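Local coordinates for putative cell surface protein (Streptococcus pyogenes, PDB 4OFQ), which is a cell-surface protein of the antigen I/II adhesin family, AspA, whose C-terminal beta-sandwich region probably contributes to streptococcal adhesion, at residues Q15-I20 / V42-F47; K238-L243 / T287-L292. One frame throughout, in Å; residues are numbered along the deposited sequence.

Contact 1: residues Q15-I20 / V42-F47; sequences QPTKTI and VAKQDF
T17 has OG1 between its backbone N and carbonyl carbon (chi1 61°), and K44, extended as far as CD, turns at chi3 (78°) to place CE near Q15 O, 3.7 Å away. They cross obliquely, with T17 OG1 3.4 Å from K44 CB. A water meets T17 OG1 and, weakly, K44 NZ; another accepts from K44 NZ and donates to Q15 O; a third donates to V42 O and also meets T17 OG1. T19 and V42 lie side by side on the same face, CG2 of T19 4.1 Å from CB of V42.

Backbone bonds pair T17 with K44 and T19 with V42; T17 N to K44 O, at 3.3 Å, is weak. Beyond these pairs, Q15 N reaches D46 OD2 at 2.9 Å and 161°, on the anti side of the carboxylate, whose OD1 accepts from D48 N.

On the other face K18 CG touches A43 CB at 4.0 Å. K18 NZ is linked covalently to N168 CG, an intramolecular isopeptide bond, and hydrogen-bonded to D68. Strand 38-45 pairs antiparallel with both 17-20 and 149-157; K18 and P16 pack on strand 164-174 of the six-stranded mixed sheet, which carries N168, so the isopeptide bond joins both sheets.

Contact 2: residues K238-L243 / T287-L292; sequences KFVDQL and TGHYEL
F239 and L292, like D241 and Y290, form antiparallel hydrogen-bonded pairs. Each pair has two backbone bonds, including F239 N to L292 O at 2.7 Å and D241 N to Y290 O at 2.8 Å. L243 N to G288 O, at 3.0 Å, extends the pairing beyond D241 and Y290. Non-hydrogen-bonded pairs, V240 with E291 and Q242 with H289, complete the register.

The polar side-chain contact is concentrated at the turn end. Q242 is bent at chi2 (59°), which places CD near the start of the other segment; NE2 then donates to T287 O at 2.8 Å, with the acceptor in the Q242 amide plane and the donor in the carbonyl plane. The same NE2 also donates to L243 O, so two carbonyls fix the rotation of the amide. G288 has positive phi (79°), and together with H289 it faces N284 in a G1 beta bulge; a CB here would clash with Q242 NE2 and L243 O.

Apolar contact includes F239 CD1 on L292 CD2 at 3.8 Å, the side chains lying side by side, and L243 CD1 on Y290 CB. L292 O sits at the edge of the F239 ring, in its plane. Y290 CD1 approaches D241 CB at 3.9 Å.

On the other face, the V240 CG1 methyl closely approaches a ring nitrogen, H289 NE2, at 3.3 Å. K238 and E291 are oppositely charged, but NZ and OE1 stand 4.2 Å apart, beyond a salt bridge.

Strand 237-242 also pairs with strand 323-332, and strand 289-294 with strand 279-284. F239 and D241 reach L221 of strand 216-222, L292 packs on strand 248-257, D241 OD2 is hydrogen-bonded to K195 NZ and Y290 OH to D253 OD2, tying this sheet to the four-stranded one opposite.

Contacts 1 and 2 are separate antiparallel strand pairings, in series along the chain and on opposite sides of its centre. Their centres are 47 Å apart and their nearest atoms about 24 Å, so neither touches the other; contact 1 belongs to the C2 terminal domain family of antigen I/II, contact 2 to the C-terminus family. Contact 1 lies nearer the calcium, the K18 side chain about 9 Å from it, but supplies none of its ligands, D69, Y70, V124 and E126; D68, the hydrogen-bonding partner of K18, precedes D69. The ties to a second sheet differ: contact 1 has a covalent one, contact 2 hydrogen bonds to K195 and D253.

Contact 1: residues Q15-I20 / V42-F47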
loop_
_atom_site.group_PDB
_atom_site.type_symbol
_atom_site.label_atom_id
_atom_site.label_comp_id
_atom_site.label_asym_id
_atom_site.label_seq_id
_atom_site.Cartn_x
_atom_site.Cartn_y
_atom_site.Cartn_z
ATOM N N GLN A 15 -0.049 8.836 -26.641
ATOM C CA GLN A 15 -0.454 7.919 -25.584
ATOM C C GLN A 15 0.255 8.231 -24.274
ATOM O O GLN A 15 1.363 7.745 -24.033
ATOM C CB GLN A 15 -0.192 6.469 -26.021
ATOM C CG GLN A 15 -0.581 5.406 -24.998
ATOM C CD GLN A 15 -2.018 5.538 -24.518
ATOM O OE1 GLN A 15 -2.913 5.915 -25.281
ATOM N NE2 GLN A 15 -2.247 5.225 -23.243
ATOM N N PRO A 16 -0.375 9.069 -23.433
ATOM C CA PRO A 16 0.142 9.262 -22.075
ATOM C C PRO A 16 0.047 7.934 -21.334
ATOM O O PRO A 16 -0.849 7.126 -21.592
ATOM C CB PRO A 16 -0.822 10.287 -21.466
ATOM C CG PRO A 16 -2.079 10.164 -22.275
ATOM C CD PRO A 16 -1.660 9.756 -23.657
ATOM N N THR A 17 0.983 7.678 -20.437
ATOM C CA THR A 17 0.982 6.402 -19.741
ATOM C C THR A 17 1.291 6.654 -18.279
ATOM O O THR A 17 1.831 7.699 -17.939
ATOM C CB THR A 17 2.044 5.451 -20.317
ATOM O OG1 THR A 17 3.341 6.042 -20.159
ATOM C CG2 THR A 17 1.793 5.171 -21.798
ATOM N N LYS A 18 0.924 5.711 -17.418
ATOM C CA LYS A 18 1.455 5.707 -16.065
ATOM C C LYS A 18 1.731 4.262 -15.634
ATOM O O LYS A 18 1.097 3.322 -16.130
ATOM C CB LYS A 18 0.503 6.403 -15.089
ATOM C CG LYS A 18 1.088 6.577 -13.678
ATOM C CD LYS A 18 0.249 7.526 -12.820
ATOM C CE LYS A 18 -1.097 6.921 -12.383
ATOM N NZ LYS A 18 -1.805 7.863 -11.446
ATOM N N THR A 19 2.720 4.094 -14.758
ATOM C CA THR A 19 2.962 2.811 -14.114
ATOM C C THR A 19 3.237 3.066 -12.630
ATOM O O THR A 19 3.438 4.203 -12.222
ATOM C CB THR A 19 4.130 2.062 -14.763
ATOM O OG1 THR A 19 4.192 0.727 -14.238
ATOM C CG2 THR A 19 5.429 2.789 -14.494
ATOM N N ILE A 20 3.188 2.014 -11.822
ATOM C CA ILE A 20 3.536 2.119 -10.417
ATOM C C ILE A 20 4.702 1.154 -10.217
ATOM O O ILE A 20 4.714 0.058 -10.787
ATOM C CB ILE A 20 2.331 1.758 -9.496
ATOM C CG1 ILE A 20 2.734 1.818 -8.019
ATOM C CG2 ILE A 20 1.755 0.366 -9.845
ATOM C CD1 ILE A 20 1.568 1.603 -7.076
ATOM N N VAL A 42 5.224 6.514 -12.087
ATOM C CA VAL A 42 6.015 7.202 -13.096
ATOM C C VAL A 42 5.078 7.426 -14.279
ATOM O O VAL A 42 4.544 6.471 -14.842
ATOM C CB VAL A 42 7.231 6.349 -13.514
ATOM C CG1 VAL A 42 8.098 7.087 -14.545
ATOM C CG2 VAL A 42 8.059 5.945 -12.284
ATOM N N ALA A 43 4.839 8.690 -14.615
ATOM C CA ALA A 43 3.865 9.033 -15.633
ATOM C C ALA A 43 4.580 9.694 -16.795
ATOM O O ALA A 43 5.518 10.483 -16.587
ATOM C CB ALA A 43 2.802 9.968 -15.068
ATOM N N LYS A 44 4.142 9.370 -18.007
ATOM C CA LYS A 44 4.715 9.971 -19.207
ATOM C C LYS A 44 3.730 10.908 -19.889
ATOM O O LYS A 44 2.560 10.565 -20.077
ATOM C CB LYS A 44 5.156 8.898 -20.213
ATOM C CG LYS A 44 5.631 9.487 -21.554
ATOM C CD LYS A 44 6.148 8.421 -22.523
ATOM C CE LYS A 44 5.007 7.688 -23.191
ATOM N NZ LYS A 44 5.482 6.714 -24.220
ATOM N N GLN A 45 4.231 12.080 -20.269
ATOM C CA GLN A 45 3.515 13.044 -21.096
ATOM C C GLN A 45 4.151 12.931 -22.478
ATOM O O GLN A 45 5.315 13.293 -22.666
ATOM C CB GLN A 45 3.689 14.450 -20.504
ATOM C CG GLN A 45 3.002 15.621 -21.234
ATOM C CD GLN A 45 3.016 16.895 -20.378
ATOM O OE1 GLN A 45 3.846 17.035 -19.472
ATOM N NE2 GLN A 45 2.092 17.821 -20.654
ATOM N N ASP A 46 3.384 12.406 -23.436
ATOM C CA ASP A 46 3.919 11.912 -24.701
ATOM C C ASP A 46 3.898 12.981 -25.793
ATOM O O ASP A 46 2.836 13.370 -26.269
ATOM C CB ASP A 46 3.079 10.701 -25.135
ATOM C CG ASP A 46 3.530 10.083 -26.452
ATOM O OD1 ASP A 46 4.609 10.427 -26.979
ATOM O OD2 ASP A 46 2.786 9.214 -26.953
ATOM N N PHE A 47 5.074 13.429 -26.212
ATOM C CA PHE A 47 5.163 14.474 -27.228
ATOM C C PHE A 47 5.806 13.965 -28.504
ATOM O O PHE A 47 5.959 14.709 -29.467
ATOM C CB PHE A 47 5.967 15.665 -26.716
ATOM C CG PHE A 47 5.254 16.475 -25.668
ATOM C CD1 PHE A 47 3.875 16.595 -25.688
ATOM C CD2 PHE A 47 5.968 17.123 -24.670
ATOM C CE1 PHE A 47 3.211 17.350 -24.717
ATOM C CE2 PHE A 47 5.313 17.882 -23.705
ATOM C CZ PHE A 47 3.937 17.994 -23.729
HETATM O O HOH W 1 3.066 5.928 -25.221
HETATM O O HOH W 2 4.772 5.678 -17.612
HETATM O O HOH W 3 5.028 4.627 -21.599
#

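Contact 2: residues K238-L243 / T287-L292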
loop_
_atom_site.group_PDB
_atom_site.type_symbol
_atom_site.label_atom_id
_atom_site.label_comp_id
_atom_site.label_asym_id
_atom_site.label_seq_id
_atom_site.Cartn_x
_atom_site.Cartn_y
_atom_site.Cartn_z
ATOM N N LYS A 238 5.448 -9.419 13.324
ATOM C CA LYS A 238 5.691 -9.477 14.762
ATOM C C LYS A 238 4.382 -9.537 15.533
ATOM O O LYS A 238 3.470 -8.742 15.278
ATOM C CB LYS A 238 6.488 -8.236 15.186
ATOM C CG LYS A 238 6.794 -8.167 16.682
ATOM C CD LYS A 238 7.779 -7.050 16.992
ATOM C CE LYS A 238 7.153 -5.681 16.863
ATOM N NZ LYS A 238 8.107 -4.634 17.369
ATOM N N PHE A 239 4.298 -10.476 16.476
ATOM C CA PHE A 239 3.137 -10.602 17.344
ATOM C C PHE A 239 3.443 -9.847 18.626
ATOM O O PHE A 239 4.506 -10.038 19.221
ATOM C CB PHE A 239 2.893 -12.067 17.718
ATOM C CG PHE A 239 2.628 -12.984 16.554
ATOM C CD1 PHE A 239 3.667 -13.434 15.753
ATOM C CD2 PHE A 239 1.346 -13.461 16.307
ATOM C CE1 PHE A 239 3.437 -14.307 14.701
ATOM C CE2 PHE A 239 1.108 -14.340 15.264
ATOM C CZ PHE A 239 2.166 -14.763 14.452
ATOM N N VAL A 240 2.507 -9.007 19.070
ATOM C CA VAL A 240 2.644 -8.324 20.352
ATOM C C VAL A 240 1.408 -8.591 21.230
ATOM O O VAL A 240 0.264 -8.417 20.797
ATOM C CB VAL A 240 2.844 -6.811 20.166
ATOM C CG1 VAL A 240 3.023 -6.143 21.512
ATOM C CG2 VAL A 240 4.057 -6.544 19.285
ATOM N N ASP A 241 1.630 -9.003 22.470
ATOM C CA ASP A 241 0.500 -9.378 23.323
ATOM C C ASP A 241 0.766 -8.923 24.752
ATOM O O ASP A 241 1.724 -9.370 25.379
ATOM C CB ASP A 241 0.282 -10.901 23.248
ATOM C CG ASP A 241 -1.033 -11.335 23.846
ATOM O OD1 ASP A 241 -1.468 -10.724 24.842
ATOM O OD2 ASP A 241 -1.649 -12.275 23.310
ATOM N N GLN A 242 -0.061 -7.999 25.251
ATOM C CA GLN A 242 0.031 -7.577 26.644
ATOM C C GLN A 242 -0.851 -8.507 27.450
ATOM O O GLN A 242 -2.071 -8.336 27.492
ATOM C CB GLN A 242 -0.454 -6.131 26.817
ATOM C CG GLN A 242 -0.566 -5.688 28.286
ATOM C CD GLN A 242 0.748 -5.784 29.060
ATOM O OE1 GLN A 242 1.739 -5.140 28.701
ATOM N NE2 GLN A 242 0.754 -6.579 30.143
ATOM N N LEU A 243 -0.241 -9.513 28.064
ATOM C CA LEU A 243 -0.998 -10.491 28.830
ATOM C C LEU A 243 -1.474 -9.868 30.130
ATOM O O LEU A 243 -0.818 -8.985 30.671
ATOM C CB LEU A 243 -0.129 -11.714 29.124
ATOM C CG LEU A 243 0.294 -12.512 27.893
ATOM C CD1 LEU A 243 1.437 -13.462 28.240
ATOM C CD2 LEU A 243 -0.901 -13.265 27.318
ATOM N N THR A 287 6.150 -6.862 33.457
ATOM C CA THR A 287 5.107 -6.059 32.828
ATOM C C THR A 287 4.045 -6.881 32.103
ATOM O O THR A 287 2.998 -6.351 31.742
ATOM C CB THR A 287 5.690 -5.085 31.816
ATOM O OG1 THR A 287 6.233 -5.829 30.719
ATOM C CG2 THR A 287 6.783 -4.217 32.468
ATOM N N GLY A 288 4.320 -8.166 31.882
ATOM C CA GLY A 288 3.404 -9.046 31.173
ATOM C C GLY A 288 3.447 -8.894 29.665
ATOM O O GLY A 288 2.622 -9.462 28.947
ATOM N N HIS A 289 4.414 -8.129 29.171
ATOM C CA HIS A 289 4.514 -7.862 27.742
ATOM C C HIS A 289 5.189 -9.014 26.996
ATOM O O HIS A 289 6.328 -9.371 27.287
ATOM C CB HIS A 289 5.280 -6.561 27.506
ATOM C CG HIS A 289 5.265 -6.092 26.081
ATOM N ND1 HIS A 289 6.261 -6.409 25.182
ATOM C CD2 HIS A 289 4.392 -5.303 25.412
ATOM C CE1 HIS A 289 5.995 -5.846 24.015
ATOM N NE2 HIS A 289 4.870 -5.166 24.129
ATOM N N TYR A 290 4.472 -9.568 26.022
ATOM C CA TYR A 290 4.955 -10.672 25.202
ATOM C C TYR A 290 5.138 -10.227 23.753
ATOM O O TYR A 290 4.269 -9.584 23.178
ATOM C CB TYR A 290 3.955 -11.836 25.246
ATOM C CG TYR A 290 4.219 -12.914 24.215
ATOM C CD1 TYR A 290 3.656 -12.842 22.939
ATOM C CD2 TYR A 290 5.022 -14.007 24.518
ATOM C CE1 TYR A 290 3.897 -13.823 21.991
ATOM C CE2 TYR A 290 5.278 -14.988 23.578
ATOM C CZ TYR A 290 4.704 -14.891 22.316
ATOM O OH TYR A 290 4.936 -15.862 21.377
ATOM N N GLU A 291 6.251 -10.620 23.151
ATOM C CA GLU A 291 6.519 -10.285 21.769
ATOM C C GLU A 291 7.168 -11.483 21.065
ATOM O O GLU A 291 8.053 -12.117 21.622
ATOM C CB GLU A 291 7.475 -9.094 21.760
ATOM C CG GLU A 291 7.756 -8.498 20.423
ATOM C CD GLU A 291 8.747 -7.363 20.539
ATOM O OE1 GLU A 291 8.390 -6.331 21.153
ATOM O OE2 GLU A 291 9.885 -7.522 20.043
ATOM N N LEU A 292 6.712 -11.808 19.861
ATOM C CA LEU A 292 7.442 -12.755 19.021
ATOM C C LEU A 292 7.629 -12.124 17.647
ATOM O O LEU A 292 6.656 -11.801 16.965
ATOM C CB LEU A 292 6.713 -14.105 18.921
ATOM C CG LEU A 292 7.410 -15.209 18.112
ATOM C CD1 LEU A 292 7.099 -16.585 18.678
ATOM C CD2 LEU A 292 6.986 -15.146 16.650
#